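Local coordinates for solute-binding periplasmic protein of iron/siderophore ABC transporter (PDB 6B2Y) that probably binds chelated iron in the periplasm and delivers it to an ABC transporter for uptake into the cell, at residues A[41-55]-A[171-184]. Numbering follows the deposited sequence.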
ATOM      1  N   VAL A  41      20.881  12.353   6.381  1.00 20.80           N
ATOM      2  CA  VAL A  41      19.515  12.551   5.912  1.00 20.93           C
ATOM      3  C   VAL A  41      18.662  12.934   7.116  1.00 23.64           C
ATOM      4  O   VAL A  41      18.949  12.551   8.250  1.00 23.39           O
ATOM      5  CB  VAL A  41      18.920  11.300   5.207  1.00 20.48           C
ATOM      6  CG1 VAL A  41      19.767  10.872   4.011  1.00 24.12           C
ATOM      7  CG2 VAL A  41      18.726  10.137   6.194  1.00 21.35           C
ATOM      8  N   THR A  42      17.633  13.733   6.877  1.00 19.28           N
ATOM      9  CA  THR A  42      16.578  13.934   7.861  1.00 19.79           C
ATOM     10  C   THR A  42      15.427  13.021   7.456  1.00 20.02           C
ATOM     11  O   THR A  42      14.904  13.146   6.341  1.00 19.22           O
ATOM     12  CB  THR A  42      16.113  15.390   7.925  1.00 22.75           C
ATOM     13  OG1 THR A  42      17.223  16.247   8.233  1.00 21.97           O
ATOM     14  CG2 THR A  42      15.038  15.547   9.010  1.00 26.29           C
ATOM     15  N   ASP A  43      15.034  12.106   8.341  1.00 19.68           N
ATOM     16  CA  ASP A  43      14.052  11.115   7.906  1.00 20.66           C
ATOM     17  C   ASP A  43      12.625  11.567   8.246  1.00 19.50           C
ATOM     18  O   ASP A  43      12.386  12.694   8.693  1.00 18.91           O
ATOM     19  CB  ASP A  43      14.393   9.728   8.472  1.00 19.39           C
ATOM     20  CG  ASP A  43      14.071   9.571   9.960  1.00 18.03           C
ATOM     21  OD1 ASP A  43      13.548  10.502  10.590  1.00 19.80           O
ATOM     22  OD2 ASP A  43      14.366   8.476  10.498  1.00 19.74           O
ATOM     23  N   MET A  44      11.650  10.686   7.998  1.00 18.19           N
ATOM     24  CA  MET A  44      10.258  11.104   8.151  1.00 19.26           C
ATOM     25  C   MET A  44       9.845  11.223   9.609  1.00 21.29           C
ATOM     26  O   MET A  44       8.778  11.781   9.893  1.00 22.67           O
ATOM     27  CB  MET A  44       9.323  10.133   7.408  1.00 21.21           C
ATOM     28  CG  MET A  44       9.560  10.144   5.909  1.00 19.86           C
ATOM     29  SD  MET A  44       9.419  11.805   5.223  1.00 22.13           S
ATOM     30  CE  MET A  44       7.741  12.163   5.655  1.00 19.94           C
ATOM     31  N   ALA A  45      10.667  10.731  10.533  1.00 19.99           N
ATOM     32  CA  ALA A  45      10.468  10.982  11.955  1.00 21.06           C
ATOM     33  C   ALA A  45      11.155  12.264  12.422  1.00 25.64           C
ATOM     34  O   ALA A  45      11.017  12.642  13.593  1.00 25.68           O
ATOM     35  CB  ALA A  45      10.986   9.785  12.763  1.00 19.67           C
ATOM     36  N   GLY A  46      11.873  12.945  11.534  1.00 20.72           N
ATOM     37  CA  GLY A  46      12.634  14.121  11.902  1.00 19.97           C
ATOM     38  C   GLY A  46      13.980  13.821  12.511  1.00 23.39           C
ATOM     39  O   GLY A  46      14.653  14.749  12.981  1.00 23.29           O
ATOM     40  N   ARG A  47      14.387  12.554  12.540  1.00 18.88           N
ATOM     41  CA  ARG A  47      15.713  12.191  13.018  1.00 17.13           C
ATOM     42  C   ARG A  47      16.771  12.545  11.985  1.00 26.10           C
ATOM     43  O   ARG A  47      16.524  12.515  10.772  1.00 22.00           O
ATOM     44  CB  ARG A  47      15.778  10.699  13.322  1.00 19.15           C
ATOM     45  CG  ARG A  47      14.723  10.259  14.350  1.00 21.49           C
ATOM     46  CD  ARG A  47      14.419   8.765  14.258  1.00 20.69           C
ATOM     47  NE  ARG A  47      15.562   7.905  14.579  1.00 22.50           N
ATOM     48  CZ  ARG A  47      16.305   7.282  13.669  1.00 24.12           C
ATOM     49  NH1 ARG A  47      16.044   7.425  12.370  1.00 22.84           N
ATOM     50  NH2 ARG A  47      17.313   6.509  14.053  1.00 27.42           N
ATOM     51  N   THR A  48      17.969  12.858  12.470  1.00 20.61           N
ATOM     52  CA  THR A  48      19.092  13.124  11.587  1.00 20.46           C
ATOM     53  C   THR A  48      20.044  11.945  11.675  1.00 27.52           C
ATOM     54  O   THR A  48      20.475  11.570  12.771  1.00 25.38           O
ATOM     55  CB  THR A  48      19.772  14.455  11.931  1.00 24.35           C
ATOM     56  OG1 THR A  48      20.084  14.510  13.328  1.00 28.53           O
ATOM     57  CG2 THR A  48      18.825  15.593  11.617  1.00 24.01           C
ATOM     58  N   VAL A  49      20.324  11.338  10.524  1.00 23.33           N
ATOM     59  CA  VAL A  49      20.977  10.041  10.408  1.00 25.63           C
ATOM     60  C   VAL A  49      22.164  10.178   9.470  1.00 26.55           C
ATOM     61  O   VAL A  49      22.002  10.627   8.334  1.00 25.05           O
ATOM     62  CB  VAL A  49      19.994   8.979   9.868  1.00 24.67           C
ATOM     63  CG1 VAL A  49      20.642   7.591   9.770  1.00 28.81           C
ATOM     64  CG2 VAL A  49      18.725   8.940  10.718  1.00 29.21           C
ATOM     65  N   THR A  50      23.347   9.763   9.919  1.00 25.93           N
ATOM     66  CA  THR A  50      24.497   9.732   9.019  1.00 23.84           C
ATOM     67  C   THR A  50      24.427   8.504   8.114  1.00 29.91           C
ATOM     68  O   THR A  50      24.176   7.386   8.586  1.00 30.33           O
ATOM     69  CB  THR A  50      25.810   9.733   9.814  1.00 30.73           C
ATOM     70  OG1 THR A  50      25.965  10.985  10.489  1.00 30.10           O
ATOM     71  CG2 THR A  50      27.009   9.533   8.883  1.00 33.38           C
ATOM     72  N   ILE A  51      24.666   8.713   6.821  1.00 26.89           N
ATOM     73  CA  ILE A  51      24.526   7.686   5.796  1.00 27.60           C
ATOM     74  C   ILE A  51      25.891   7.461   5.158  1.00 29.81           C
ATOM     75  O   ILE A  51      26.550   8.431   4.779  1.00 29.41           O
ATOM     76  CB  ILE A  51      23.499   8.086   4.721  1.00 25.58           C
ATOM     77  CG1 ILE A  51      22.126   8.290   5.359  1.00 24.38           C
ATOM     78  CG2 ILE A  51      23.442   7.054   3.590  1.00 29.77           C
ATOM     79  CD1 ILE A  51      21.629   7.114   6.154  1.00 30.53           C
ATOM     80  N   PRO A  52      26.336   6.219   4.979  1.00 30.77           N
ATOM     81  CA  PRO A  52      27.607   5.992   4.280  1.00 29.91           C
ATOM     82  C   PRO A  52      27.499   6.356   2.809  1.00 29.90           C
ATOM     83  O   PRO A  52      26.441   6.234   2.187  1.00 29.54           O
ATOM     84  CB  PRO A  52      27.844   4.491   4.462  1.00 32.61           C
ATOM     85  CG  PRO A  52      26.445   3.925   4.595  1.00 29.13           C
ATOM     86  CD  PRO A  52      25.692   4.958   5.379  1.00 29.17           C
ATOM     87  N   ALA A  53      28.627   6.800   2.247  1.00 30.18           N
ATOM     88  CA  ALA A  53      28.644   7.227   0.853  1.00 29.74           C
ATOM     89  C   ALA A  53      28.327   6.097  -0.110  1.00 30.24           C
ATOM     90  O   ALA A  53      27.886   6.357  -1.236  1.00 32.35           O
ATOM     91  CB  ALA A  53      30.010   7.828   0.505  1.00 32.61           C
ATOM     92  N   LYS A  54      28.538   4.853   0.306  1.00 31.58           N
ATOM     93  CA  LYS A  54      28.259   3.679  -0.506  1.00 35.37           C
ATOM     94  C   LYS A  54      27.244   2.822   0.233  1.00 31.55           C
ATOM     95  O   LYS A  54      27.428   2.529   1.422  1.00 33.12           O
ATOM     96  CB  LYS A  54      29.534   2.873  -0.772  1.00 38.17           C
ATOM     97  CG  LYS A  54      30.584   3.594  -1.616  1.00 43.15           C
ATOM     98  CD  LYS A  54      31.463   2.577  -2.349  1.00 45.84           C
ATOM     99  CE  LYS A  54      32.244   3.219  -3.485  1.00 54.15           C
ATOM    100  NZ  LYS A  54      31.402   3.412  -4.702  1.00 60.24           N
ATOM    101  N   VAL A  55      26.166   2.452  -0.452  1.00 31.68           N
ATOM    102  CA  VAL A  55      25.121   1.616   0.126  1.00 29.69           C
ATOM    103  C   VAL A  55      24.906   0.433  -0.806  1.00 27.73           C
ATOM    104  O   VAL A  55      24.445   0.605  -1.940  1.00 30.02           O
ATOM    105  CB  VAL A  55      23.809   2.380   0.337  1.00 29.17           C
ATOM    106  CG1 VAL A  55      22.694   1.408   0.711  1.00 28.36           C
ATOM    107  CG2 VAL A  55      23.990   3.445   1.393  1.00 28.99           C
ATOM    108  N   ASN A 171       3.107  12.495   2.854  1.00 16.27           N
ATOM    109  CA  ASN A 171       4.389  11.847   3.142  1.00 15.32           C
ATOM    110  C   ASN A 171       4.876  10.893   2.054  1.00 16.50           C
ATOM    111  O   ASN A 171       6.036  10.442   2.117  1.00 16.02           O
ATOM    112  CB  ASN A 171       4.304  11.073   4.464  1.00 16.18           C
ATOM    113  CG  ASN A 171       4.224  11.989   5.685  1.00 19.01           C
ATOM    114  OD1 ASN A 171       4.444  13.199   5.594  1.00 20.88           O
ATOM    115  ND2 ASN A 171       3.920  11.400   6.845  1.00 18.95           N
ATOM    116  N   THR A 172       4.040  10.565   1.069  1.00 17.00           N
ATOM    117  CA  THR A 172       4.476   9.607   0.055  1.00 16.41           C
ATOM    118  C   THR A 172       5.662  10.150  -0.728  1.00 17.25           C
ATOM    119  O   THR A 172       6.672   9.453  -0.910  1.00 15.05           O
ATOM    120  CB  THR A 172       3.334   9.263  -0.897  1.00 15.42           C
ATOM    121  OG1 THR A 172       2.290   8.607  -0.180  1.00 17.71           O
ATOM    122  CG2 THR A 172       3.847   8.315  -1.999  1.00 14.18           C
ATOM    123  N   LEU A 173       5.551  11.401  -1.211  1.00 14.86           N
ATOM    124  CA  LEU A 173       6.622  11.977  -2.025  1.00 16.32           C
ATOM    125  C   LEU A 173       7.847  12.329  -1.193  1.00 16.27           C
ATOM    126  O   LEU A 173       8.976  12.002  -1.618  1.00 15.35           O
ATOM    127  CB  LEU A 173       6.087  13.182  -2.813  1.00 15.48           C
ATOM    128  CG  LEU A 173       4.980  12.773  -3.774  1.00 20.11           C
ATOM    129  CD1 LEU A 173       4.504  13.986  -4.579  1.00 20.48           C
ATOM    130  CD2 LEU A 173       5.498  11.661  -4.710  1.00 19.74           C
ATOM    131  N   PRO A 174       7.724  12.980  -0.030  1.00 15.95           N
ATOM    132  CA  PRO A 174       8.907  13.114   0.838  1.00 16.30           C
ATOM    133  C   PRO A 174       9.575  11.782   1.131  1.00 16.40           C
ATOM    134  O   PRO A 174      10.806  11.723   1.158  1.00 17.13           O
ATOM    135  CB  PRO A 174       8.336  13.757   2.106  1.00 16.47           C
ATOM    136  CG  PRO A 174       7.209  14.605   1.614  1.00 15.50           C
ATOM    137  CD  PRO A 174       6.568  13.720   0.522  1.00 13.46           C
ATOM    138  N   SER A 175       8.800  10.714   1.381  1.00 14.13           N
ATOM    139  CA  SER A 175       9.430   9.429   1.686  1.00 15.66           C
ATOM    140  C   SER A 175      10.253   8.927   0.505  1.00 16.77           C
ATOM    141  O   SER A 175      11.328   8.344   0.688  1.00 17.60           O
ATOM    142  CB  SER A 175       8.374   8.387   2.057  1.00 16.12           C
ATOM    143  OG  SER A 175       7.787   8.681   3.311  1.00 16.68           O
ATOM    144  N   MET A 176       9.758   9.127  -0.720  1.00 14.36           N
ATOM    145  CA  MET A 176      10.528   8.678  -1.880  1.00 17.43           C
ATOM    146  C   MET A 176      11.782   9.519  -2.083  1.00 18.79           C
ATOM    147  O   MET A 176      12.829   8.987  -2.464  1.00 19.76           O
ATOM    148  CB  MET A 176       9.669   8.702  -3.155  1.00 12.39           C
ATOM    149  CG  MET A 176       8.550   7.659  -3.231  1.00 12.84           C
ATOM    150  SD  MET A 176       9.143   5.961  -2.980  1.00 18.87           S
ATOM    151  CE  MET A 176      10.342   5.859  -4.320  1.00 18.54           C
ATOM    152  N   ARG A 177      11.715  10.839  -1.842  1.00 14.22           N
ATOM    153  CA  ARG A 177      12.939  11.629  -1.954  1.00 15.86           C
ATOM    154  C   ARG A 177      13.964  11.171  -0.924  1.00 16.23           C
ATOM    155  O   ARG A 177      15.151  10.988  -1.248  1.00 17.32           O
ATOM    156  CB  ARG A 177      12.646  13.129  -1.782  1.00 16.20           C
ATOM    157  CG  ARG A 177      13.923  13.994  -1.930  1.00 16.54           C
ATOM    158  CD  ARG A 177      13.628  15.517  -1.930  1.00 15.35           C
ATOM    159  NE  ARG A 177      12.742  15.881  -3.036  1.00 16.09           N
ATOM    160  CZ  ARG A 177      11.433  16.093  -2.895  1.00 17.12           C
ATOM    161  NH1 ARG A 177      10.858  16.010  -1.705  1.00 15.13           N
ATOM    162  NH2 ARG A 177      10.689  16.383  -3.953  1.00 15.76           N
ATOM    163  N   LEU A 178      13.513  10.947   0.313  1.00 16.69           N
ATOM    164  CA  LEU A 178      14.393  10.467   1.377  1.00 16.89           C
ATOM    165  C   LEU A 178      15.042   9.126   1.025  1.00 16.65           C
ATOM    166  O   LEU A 178      16.244   8.922   1.263  1.00 16.47           O
ATOM    167  CB  LEU A 178      13.593  10.345   2.676  1.00 17.20           C
ATOM    168  CG  LEU A 178      14.200   9.516   3.801  1.00 19.68           C
ATOM    169  CD1 LEU A 178      15.392  10.277   4.380  1.00 16.03           C
ATOM    170  CD2 LEU A 178      13.119   9.332   4.858  1.00 21.18           C
ATOM    171  N   LEU A 179      14.257   8.178   0.510  1.00 18.89           N
ATOM    172  CA  LEU A 179      14.830   6.901   0.085  1.00 19.68           C
ATOM    173  C   LEU A 179      15.841   7.097  -1.038  1.00 19.85           C
ATOM    174  O   LEU A 179      16.895   6.445  -1.054  1.00 19.61           O
ATOM    175  CB  LEU A 179      13.725   5.940  -0.368  1.00 19.22           C
ATOM    176  CG  LEU A 179      12.954   5.281   0.773  1.00 21.96           C
ATOM    177  CD1 LEU A 179      11.766   4.437   0.271  1.00 19.41           C
ATOM    178  CD2 LEU A 179      13.895   4.437   1.641  1.00 23.36           C
ATOM    179  N   GLY A 180      15.535   7.982  -1.989  1.00 19.44           N
ATOM    180  CA  GLY A 180      16.477   8.250  -3.064  1.00 19.09           C
ATOM    181  C   GLY A 180      17.789   8.811  -2.552  1.00 19.39           C
ATOM    182  O   GLY A 180      18.859   8.478  -3.060  1.00 21.52           O
ATOM    183  N   LYS A 181      17.723   9.668  -1.529  1.00 19.02           N
ATOM    184  CA  LYS A 181      18.936  10.215  -0.932  1.00 19.17           C
ATOM    185  C   LYS A 181      19.680   9.164  -0.110  1.00 21.00           C
ATOM    186  O   LYS A 181      20.907   9.018  -0.232  1.00 20.34           O
ATOM    187  CB  LYS A 181      18.574  11.439  -0.083  1.00 17.67           C
ATOM    188  CG  LYS A 181      19.762  12.213   0.471  1.00 20.04           C
ATOM    189  CD  LYS A 181      19.332  13.526   1.082  1.00 19.24           C
ATOM    190  CE  LYS A 181      20.532  14.298   1.592  1.00 19.30           C
ATOM    191  NZ  LYS A 181      20.179  15.626   2.194  1.00 18.99           N
ATOM    192  N   ALA A 182      18.956   8.420   0.734  1.00 18.39           N
ATOM    193  CA  ALA A 182      19.599   7.455   1.617  1.00 22.64           C
ATOM    194  C   ALA A 182      20.177   6.276   0.850  1.00 21.63           C
ATOM    195  O   ALA A 182      21.151   5.669   1.297  1.00 21.81           O
ATOM    196  CB  ALA A 182      18.603   6.943   2.659  1.00 22.26           C
ATOM    197  N   LEU A 183      19.589   5.924  -0.289  1.00 21.81           N
ATOM    198  CA  LEU A 183      20.041   4.761  -1.042  1.00 21.63           C
ATOM    199  C   LEU A 183      20.818   5.145  -2.290  1.00 23.18           C
ATOM    200  O   LEU A 183      21.119   4.268  -3.108  1.00 23.47           O
ATOM    201  CB  LEU A 183      18.855   3.882  -1.418  1.00 20.36           C
ATOM    202  CG  LEU A 183      18.007   3.478  -0.214  1.00 21.84           C
ATOM    203  CD1 LEU A 183      16.806   2.675  -0.631  1.00 24.32           C
ATOM    204  CD2 LEU A 183      18.884   2.692   0.767  1.00 25.61           C
ATOM    205  N   HIS A 184      21.117   6.437  -2.460  1.00 22.84           N
ATOM    206  CA  HIS A 184      21.931   6.936  -3.564  1.00 24.05           C
ATOM    207  C   HIS A 184      21.304   6.590  -4.916  1.00 22.26           C
ATOM    208  O   HIS A 184      21.969   6.133  -5.844  1.00 24.24           O
ATOM    209  CB  HIS A 184      23.365   6.418  -3.441  1.00 22.10           C
ATOM    210  CG  HIS A 184      24.010   6.793  -2.152  1.00 24.45           C
ATOM    211  ND1 HIS A 184      24.274   8.104  -1.809  1.00 27.79           N
ATOM    212  CD2 HIS A 184      24.425   6.040  -1.107  1.00 27.60           C
ATOM    213  CE1 HIS A 184      24.834   8.140  -0.615  1.00 30.23           C
ATOM    214  NE2 HIS A 184      24.925   6.902  -0.161  1.00 26.48           N
TER
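Leu178 is the main knob of the helix, rising into the hollow where the first strand of the 41-55 hairpin runs into its turn. Its CG lies anti to the backbone N (chi1 164°), which sets the two methyls one after the other under the chain: CD1 sits 3.8 Å from Val41 CB and near the carbonyl of Thr42, while CD2 lies 3.7 Å from Asp43 CA. Val41 answers from the strand, its CG1 dipping into the gap between Ala182 and the stem of Lys181.

Met44, the hairpin's larger counterpart, folds over the helix about one turn before Leu178, at Pro174 and Ser175. Bends at chi2 and chi3 curl its chain, laying SD 3.8 Å from Pro174 CB and bringing CE against the amide of Asn171, whose ND2 is hydrogen-bonded to Asp163.

Past the helix end a single hydrogen bond joins the apolar packing. His184 NE2 donates a nearly straight bond (2.9 Å, 165°) to Pro52 O, lying in both the ring and carbonyl planes, and Ala53 O lies over one face of the imidazole. Val55 CG2 packs at the ring edge, 3.6 Å from His184 CD2. Ile51 CG2 and Val55 CG2 also close over Ala182 O, a buried carbonyl with no polar partner in the model.

The hairpin's first strand and early turn, and residues 51-55, lie along helix 168-182 in the N-terminal lobe of this two-lobed periplasmic binding protein, built on the parallel sheet; strand 48-50 stands off behind. Asp43 and Met44 bond to Phe161 of edge strand 159-162; Ile51, Val55 and Ala182 converge on Ile132 of strand 132-136, while helix 186-207, packed against Thr172 and Leu173, is the long helix that runs between the lobes, as in relatives.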